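Local atomic coordinates of phosphoglycerol transferase GacH (Streptococcus pyogenes MGAS5005, PDB entry 6DGM), a protein that probably transfers sn-glycerol-1-phosphate to the rhamnose polysaccharide of the streptococcal cell wall, through a manganese-binding sulfatase-like domain of a membrane protein. Residues Gln131-Ile136 and Pro195-Phe200; Asp270-Leu275 and Tyr289-Phe294. One frame throughout, in Å; residues are numbered along the deposited sequence.

Contact 1 (Gln131-Ile136 and Pro195-Phe200); sequences QGKNRI and PSESQF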
loop_
_atom_site.group_PDB
_atom_site.type_symbol
_atom_site.label_atom_id
_atom_site.label_comp_id
_atom_site.label_asym_id
_atom_site.label_seq_id
_atom_site.Cartn_x
_atom_site.Cartn_y
_atom_site.Cartn_z
ATOM N N GLN A 131 17.569 -2.656 -9.139
ATOM C CA GLN A 131 17.891 -2.582 -10.556
ATOM C C GLN A 131 16.607 -2.577 -11.378
ATOM O O GLN A 131 15.621 -3.231 -11.027
ATOM C CB GLN A 131 18.745 -3.780 -10.948
ATOM C CG GLN A 131 20.092 -3.804 -10.223
ATOM C CD GLN A 131 20.899 -5.030 -10.534
ATOM O OE1 GLN A 131 21.304 -5.252 -11.682
ATOM N NE2 GLN A 131 21.153 -5.847 -9.509
ATOM N N GLY A 132 16.623 -1.832 -12.481
ATOM C CA GLY A 132 15.473 -1.801 -13.357
ATOM C C GLY A 132 15.022 -3.181 -13.799
ATOM O O GLY A 132 13.819 -3.470 -13.835
ATOM N N LYS A 133 15.984 -4.056 -14.138
ATOM C CA LYS A 133 15.667 -5.427 -14.531
ATOM C C LYS A 133 14.931 -6.212 -13.446
ATOM O O LYS A 133 14.329 -7.261 -13.748
ATOM C CB LYS A 133 16.950 -6.188 -14.923
ATOM C CG LYS A 133 17.848 -6.564 -13.770
ATOM C CD LYS A 133 19.035 -7.400 -14.240
ATOM C CE LYS A 133 19.913 -7.756 -13.074
ATOM N NZ LYS A 133 21.130 -8.481 -13.533
ATOM N N ASN A 134 14.963 -5.749 -12.196
ATOM C CA ASN A 134 14.372 -6.465 -11.070
ATOM C C ASN A 134 13.141 -5.773 -10.510
ATOM O O ASN A 134 12.720 -6.070 -9.385
ATOM C CB ASN A 134 15.427 -6.662 -9.977
ATOM C CG ASN A 134 16.494 -7.646 -10.391
ATOM O OD1 ASN A 134 16.226 -8.613 -11.111
ATOM N ND2 ASN A 134 17.719 -7.396 -9.953
ATOM N N ARG A 135 12.567 -4.836 -11.267
ATOM C CA ARG A 135 11.342 -4.151 -10.878
ATOM C C ARG A 135 10.199 -4.732 -11.697
ATOM O O ARG A 135 10.217 -4.655 -12.925
ATOM C CB ARG A 135 11.426 -2.654 -11.173
ATOM C CG ARG A 135 12.521 -1.916 -10.435
ATOM C CD ARG A 135 12.645 -0.476 -10.962
ATOM N NE ARG A 135 13.903 0.099 -10.491
ATOM C CZ ARG A 135 14.514 1.129 -11.051
ATOM N NH1 ARG A 135 13.966 1.718 -12.109
ATOM N NH2 ARG A 135 15.676 1.559 -10.561
ATOM N N ILE A 136 9.198 -5.292 -11.023
ATOM C CA ILE A 136 8.125 -6.024 -11.686
ATOM C C ILE A 136 6.785 -5.532 -11.173
ATOM O O ILE A 136 6.564 -5.507 -9.961
ATOM C CB ILE A 136 8.257 -7.545 -11.437
ATOM C CG1 ILE A 136 9.597 -8.059 -11.970
ATOM C CG2 ILE A 136 7.038 -8.289 -12.026
ATOM C CD1 ILE A 136 9.921 -9.511 -11.574
ATOM N N PRO A 195 15.883 -16.012 -6.455
ATOM C CA PRO A 195 16.674 -15.839 -5.227
ATOM C C PRO A 195 18.057 -15.254 -5.438
ATOM O O PRO A 195 18.690 -14.846 -4.454
ATOM C CB PRO A 195 16.770 -17.262 -4.646
ATOM C CG PRO A 195 15.759 -18.082 -5.376
ATOM C CD PRO A 195 15.501 -17.424 -6.695
ATOM N N SER A 196 18.571 -15.238 -6.673
ATOM C CA SER A 196 19.874 -14.655 -6.964
ATOM C C SER A 196 19.814 -13.144 -7.141
ATOM O O SER A 196 20.862 -12.519 -7.367
ATOM C CB SER A 196 20.436 -15.259 -8.244
ATOM O OG SER A 196 20.650 -16.645 -8.076
ATOM N N GLU A 197 18.627 -12.556 -7.055
ATOM C CA GLU A 197 18.453 -11.127 -7.238
ATOM C C GLU A 197 17.622 -10.563 -6.091
ATOM O O GLU A 197 16.857 -11.274 -5.441
ATOM C CB GLU A 197 17.710 -10.817 -8.543
ATOM C CG GLU A 197 18.361 -11.359 -9.796
ATOM C CD GLU A 197 19.623 -10.628 -10.195
ATOM O OE1 GLU A 197 19.784 -9.425 -9.873
ATOM O OE2 GLU A 197 20.485 -11.265 -10.849
ATOM N N SER A 198 17.784 -9.267 -5.857
ATOM C CA SER A 198 16.866 -8.499 -5.021
ATOM C C SER A 198 15.847 -7.837 -5.935
ATOM O O SER A 198 16.213 -7.054 -6.827
ATOM C CB SER A 198 17.621 -7.442 -4.213
ATOM O OG SER A 198 18.422 -8.066 -3.227
ATOM N N GLN A 199 14.568 -8.155 -5.717
ATOM C CA GLN A 199 13.497 -7.731 -6.596
ATOM C C GLN A 199 12.470 -6.895 -5.845
ATOM O O GLN A 199 12.260 -7.055 -4.639
ATOM C CB GLN A 199 12.795 -8.952 -7.209
ATOM C CG GLN A 199 13.701 -9.814 -8.063
ATOM C CD GLN A 199 13.050 -11.147 -8.370
ATOM O OE1 GLN A 199 12.790 -11.937 -7.464
ATOM N NE2 GLN A 199 12.754 -11.384 -9.636
ATOM N N PHE A 200 11.831 -5.992 -6.581
ATOM C CA PHE A 200 10.696 -5.231 -6.074
ATOM C C PHE A 200 9.485 -5.531 -6.939
ATOM O O PHE A 200 9.513 -5.324 -8.160
ATOM C CB PHE A 200 10.951 -3.723 -6.053
ATOM C CG PHE A 200 9.742 -2.955 -5.599
ATOM C CD1 PHE A 200 9.436 -2.897 -4.254
ATOM C CD2 PHE A 200 8.885 -2.375 -6.509
ATOM C CE1 PHE A 200 8.315 -2.239 -3.820
ATOM C CE2 PHE A 200 7.748 -1.723 -6.076
ATOM C CZ PHE A 200 7.475 -1.658 -4.726
HETATM O O HOH W 1 17.958 -5.200 -7.793
HETATM O O HOH W 2 22.184 -8.661 -10.497
HETATM O O HOH W 3 13.947 -9.995 -11.968
#
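N134 and E197 meet with their side chains crossed at about a right angle: ND2 of N134 donates to OE1 of E197 at 2.9 Å. The bond reaches OE1 on the anti side and 32° out of the carboxylate plane. CG of E197 is anti to its carbonyl carbon (chi1 -57°) and with CB lies against the N134 amide; the bend at chi2 (-72°) keeps CD close to it too. Water 2 donates to the same OE1 and accepts from Q131 NE2 and K133 NZ, so OE1 is gripped twice. K133 runs extended beyond CG and brings CE to 3.6 Å from E197 OE1; its NZ also makes a long salt bridge to OE2 (3.9 Å). Water 1 accepts from N134 ND2 and donates to S198 O, while water 3 links N134 OD1 to Q199 NE2, giving both ends of the buried amide partners. I136 CD1 packs 3.9 Å from Q199 NE2; L192 O and N194 N also hold that amide, at NE2 and OE1. Alongside, the backbones pair in parallel: F200 N donates to N134 O and I136 N to F200 O, each at 2.9 Å. This is where strands 135-139 and 200-204 begin, neighbours in the mixed central sheet; strand 159-162 lies beyond the first and strand 40-46 beyond the second, and the loop 195-199 leads in from helix 182-192.

Contact 2 (Asp270-Leu275 and Tyr289-Phe294); sequences DHLPGL and YLTDYF. With MN (manganese (II) ion), chain C.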
loop_
_atom_site.group_PDB
_atom_site.type_symbol
_atom_site.label_atom_id
_atom_site.label_comp_id
_atom_site.label_asym_id
_atom_site.label_seq_id
_atom_site.Cartn_x
_atom_site.Cartn_y
_atom_site.Cartn_z
ATOM N N ASP A 270 -7.023 -1.900 -0.252
ATOM C CA ASP A 270 -6.983 -0.501 -0.677
ATOM C C ASP A 270 -8.130 0.328 -0.104
ATOM O O ASP A 270 -7.953 1.518 0.174
ATOM C CB ASP A 270 -6.889 -0.373 -2.199
ATOM C CG ASP A 270 -7.992 -1.121 -2.962
ATOM O OD1 ASP A 270 -8.683 -1.996 -2.390
ATOM O OD2 ASP A 270 -8.186 -0.811 -4.159
ATOM N N HIS A 271 -9.324 -0.259 0.016
ATOM C CA HIS A 271 -10.526 0.403 0.505
ATOM C C HIS A 271 -11.538 -0.709 0.766
ATOM O O HIS A 271 -11.358 -1.848 0.315
ATOM C CB HIS A 271 -11.107 1.384 -0.540
ATOM C CG HIS A 271 -11.234 0.770 -1.899
ATOM N ND1 HIS A 271 -12.231 -0.133 -2.215
ATOM C CD2 HIS A 271 -10.454 0.871 -3.000
ATOM C CE1 HIS A 271 -12.061 -0.549 -3.459
ATOM N NE2 HIS A 271 -10.992 0.045 -3.956
ATOM N N LEU A 272 -12.589 -0.373 1.509
ATOM C CA LEU A 272 -13.683 -1.313 1.703
ATOM C C LEU A 272 -14.400 -1.551 0.376
ATOM O O LEU A 272 -14.417 -0.674 -0.494
ATOM C CB LEU A 272 -14.691 -0.754 2.709
ATOM C CG LEU A 272 -14.460 -1.133 4.170
ATOM C CD1 LEU A 272 -13.254 -0.426 4.771
ATOM C CD2 LEU A 272 -15.690 -0.874 5.002
ATOM N N PRO A 273 -15.023 -2.718 0.208
ATOM C CA PRO A 273 -15.919 -2.912 -0.939
ATOM C C PRO A 273 -17.112 -1.978 -0.840
ATOM O O PRO A 273 -17.622 -1.707 0.250
ATOM C CB PRO A 273 -16.359 -4.365 -0.788
ATOM C CG PRO A 273 -16.332 -4.591 0.699
ATOM C CD PRO A 273 -15.100 -3.844 1.164
ATOM N N GLY A 274 -17.584 -1.506 -2.000
ATOM C CA GLY A 274 -18.684 -0.566 -2.028
ATOM C C GLY A 274 -20.014 -1.291 -2.013
ATOM O O GLY A 274 -20.785 -1.235 -2.985
ATOM N N LEU A 275 -20.267 -2.028 -0.939
ATOM C CA LEU A 275 -21.523 -2.745 -0.817
ATOM C C LEU A 275 -22.311 -2.420 0.436
ATOM O O LEU A 275 -23.470 -2.837 0.525
ATOM C CB LEU A 275 -21.304 -4.266 -0.873
ATOM C CG LEU A 275 -20.379 -4.881 0.190
ATOM C CD1 LEU A 275 -21.078 -5.143 1.508
ATOM C CD2 LEU A 275 -19.758 -6.164 -0.363
ATOM N N TYR A 289 -13.545 3.537 6.343
ATOM C CA TYR A 289 -12.285 3.849 5.678
ATOM C C TYR A 289 -11.089 3.141 6.302
ATOM O O TYR A 289 -9.950 3.574 6.093
ATOM C CB TYR A 289 -12.056 5.368 5.664
ATOM C CG TYR A 289 -13.165 6.090 4.944
ATOM C CD1 TYR A 289 -13.141 6.224 3.567
ATOM C CD2 TYR A 289 -14.270 6.597 5.634
ATOM C CE1 TYR A 289 -14.154 6.875 2.889
ATOM C CE2 TYR A 289 -15.305 7.243 4.956
ATOM C CZ TYR A 289 -15.239 7.374 3.584
ATOM O OH TYR A 289 -16.255 8.002 2.907
ATOM N N LEU A 290 -11.304 2.042 7.026
ATOM C CA LEU A 290 -10.220 1.337 7.701
ATOM C C LEU A 290 -10.120 -0.093 7.179
ATOM O O LEU A 290 -10.979 -0.935 7.477
ATOM C CB LEU A 290 -10.420 1.353 9.218
ATOM C CG LEU A 290 -10.286 2.730 9.870
ATOM C CD1 LEU A 290 -10.712 2.686 11.317
ATOM C CD2 LEU A 290 -8.843 3.235 9.742
ATOM N N THR A 291 -9.041 -0.376 6.449
ATOM C CA THR A 291 -8.761 -1.708 5.935
ATOM C C THR A 291 -7.660 -2.368 6.766
ATOM O O THR A 291 -7.063 -1.760 7.656
ATOM C CB THR A 291 -8.310 -1.625 4.476
ATOM O OG1 THR A 291 -7.022 -0.982 4.427
ATOM C CG2 THR A 291 -9.292 -0.837 3.626
ATOM N N ASP A 292 -7.375 -3.633 6.440
ATOM C CA ASP A 292 -6.322 -4.406 7.102
ATOM C C ASP A 292 -4.998 -4.297 6.368
ATOM O O ASP A 292 -4.961 -4.228 5.140
ATOM C CB ASP A 292 -6.742 -5.877 7.148
ATOM C CG ASP A 292 -8.032 -6.076 7.904
ATOM O OD1 ASP A 292 -9.118 -5.954 7.275
ATOM O OD2 ASP A 292 -7.961 -6.320 9.138
ATOM N N TYR A 293 -3.906 -4.286 7.129
ATOM C CA TYR A 293 -2.582 -4.404 6.537
ATOM C C TYR A 293 -1.694 -5.279 7.418
ATOM O O TYR A 293 -1.903 -5.412 8.627
ATOM C CB TYR A 293 -1.893 -3.039 6.314
ATOM C CG TYR A 293 -1.144 -2.532 7.539
ATOM C CD1 TYR A 293 0.192 -2.861 7.738
ATOM C CD2 TYR A 293 -1.779 -1.753 8.511
ATOM C CE1 TYR A 293 0.868 -2.440 8.858
ATOM C CE2 TYR A 293 -1.102 -1.327 9.641
ATOM C CZ TYR A 293 0.223 -1.666 9.804
ATOM O OH TYR A 293 0.932 -1.259 10.910
ATOM N N PHE A 294 -0.681 -5.863 6.789
ATOM C CA PHE A 294 0.416 -6.481 7.519
ATOM C C PHE A 294 1.710 -6.318 6.733
ATOM O O PHE A 294 1.707 -6.117 5.515
ATOM C CB PHE A 294 0.147 -7.949 7.904
ATOM C CG PHE A 294 0.034 -8.916 6.746
ATOM C CD1 PHE A 294 1.156 -9.348 6.074
ATOM C CD2 PHE A 294 -1.200 -9.442 6.380
ATOM C CE1 PHE A 294 1.067 -10.249 5.034
ATOM C CE2 PHE A 294 -1.298 -10.363 5.347
ATOM C CZ PHE A 294 -0.161 -10.772 4.678
HETATM MN MN MN C . -9.791 -0.926 -5.454
#
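T291 presses its methyl against the backbone of H271, CG2 lying 3.6 Å from H271 CA, just where strand 263-269 gives way to a metal-binding loop. The fold is that of the sulfatase and alkaline phosphatase clan, related to lipoteichoic acid synthases, with the manganese site at the ends of strands of its central sheet.

Between the two segments the contact is van der Waals packing, with no hydrogen bond across it. T291 CG2 stands anti to its own carbonyl carbon, beside the backbone N, and also approaches D270 C and L272 N. Its hydroxyl is engaged elsewhere, OG1 bonding to G269 O. L272 adds the second patch: CD1 sits 3.6 Å from L290 O and 4.1 Å from T291 CG2. L290 N, buried here, has no polar partner in the model.

Metal coordination lies on the other side of the loop. CB of both D270 and H271 points away from strand 290-297, and D270 OD2 and H271 NE2 each bind manganese at 2.1 Å. E47 and T89 are the other protein ligands, and H271 also touches the bound sn-glycerol-1-phosphate.

Hydrogen bonds within the loop and to its surroundings position these ligands. D270 OD1 accepts from S48 N and, weakly, from H271 N; it also sits over the imidazole of H271, 3.4 Å from the ring plane and nearer its edge than its centre. On the ring's other nitrogen, H271 ND1 donates to L272 O at 2.8 Å and 170°, a bond lying in the ring plane but 55° out of the carbonyl plane, which helps fix the rotation of the metal-bound imidazole.

How the contacts relate
Both contacts reach the same mixed sheet but lie to either side of the molecule's middle, with centres about 29 Å apart and nearest atoms about 12 Å apart. Contact 1 is partly buried, away from the manganese and ligand sites, and joins two adjacent parallel strands at their starts; contact 2 is buried and sets the loop after strand 263-269 against the neighbouring antiparallel strand 290-297. Their chemistry differs accordingly. Contact 1 combines interstrand backbone bonds with a charged, water-bridged cluster, whereas contact 2 meets through methyl groups and backbone, with D270 and H271 turned to manganese.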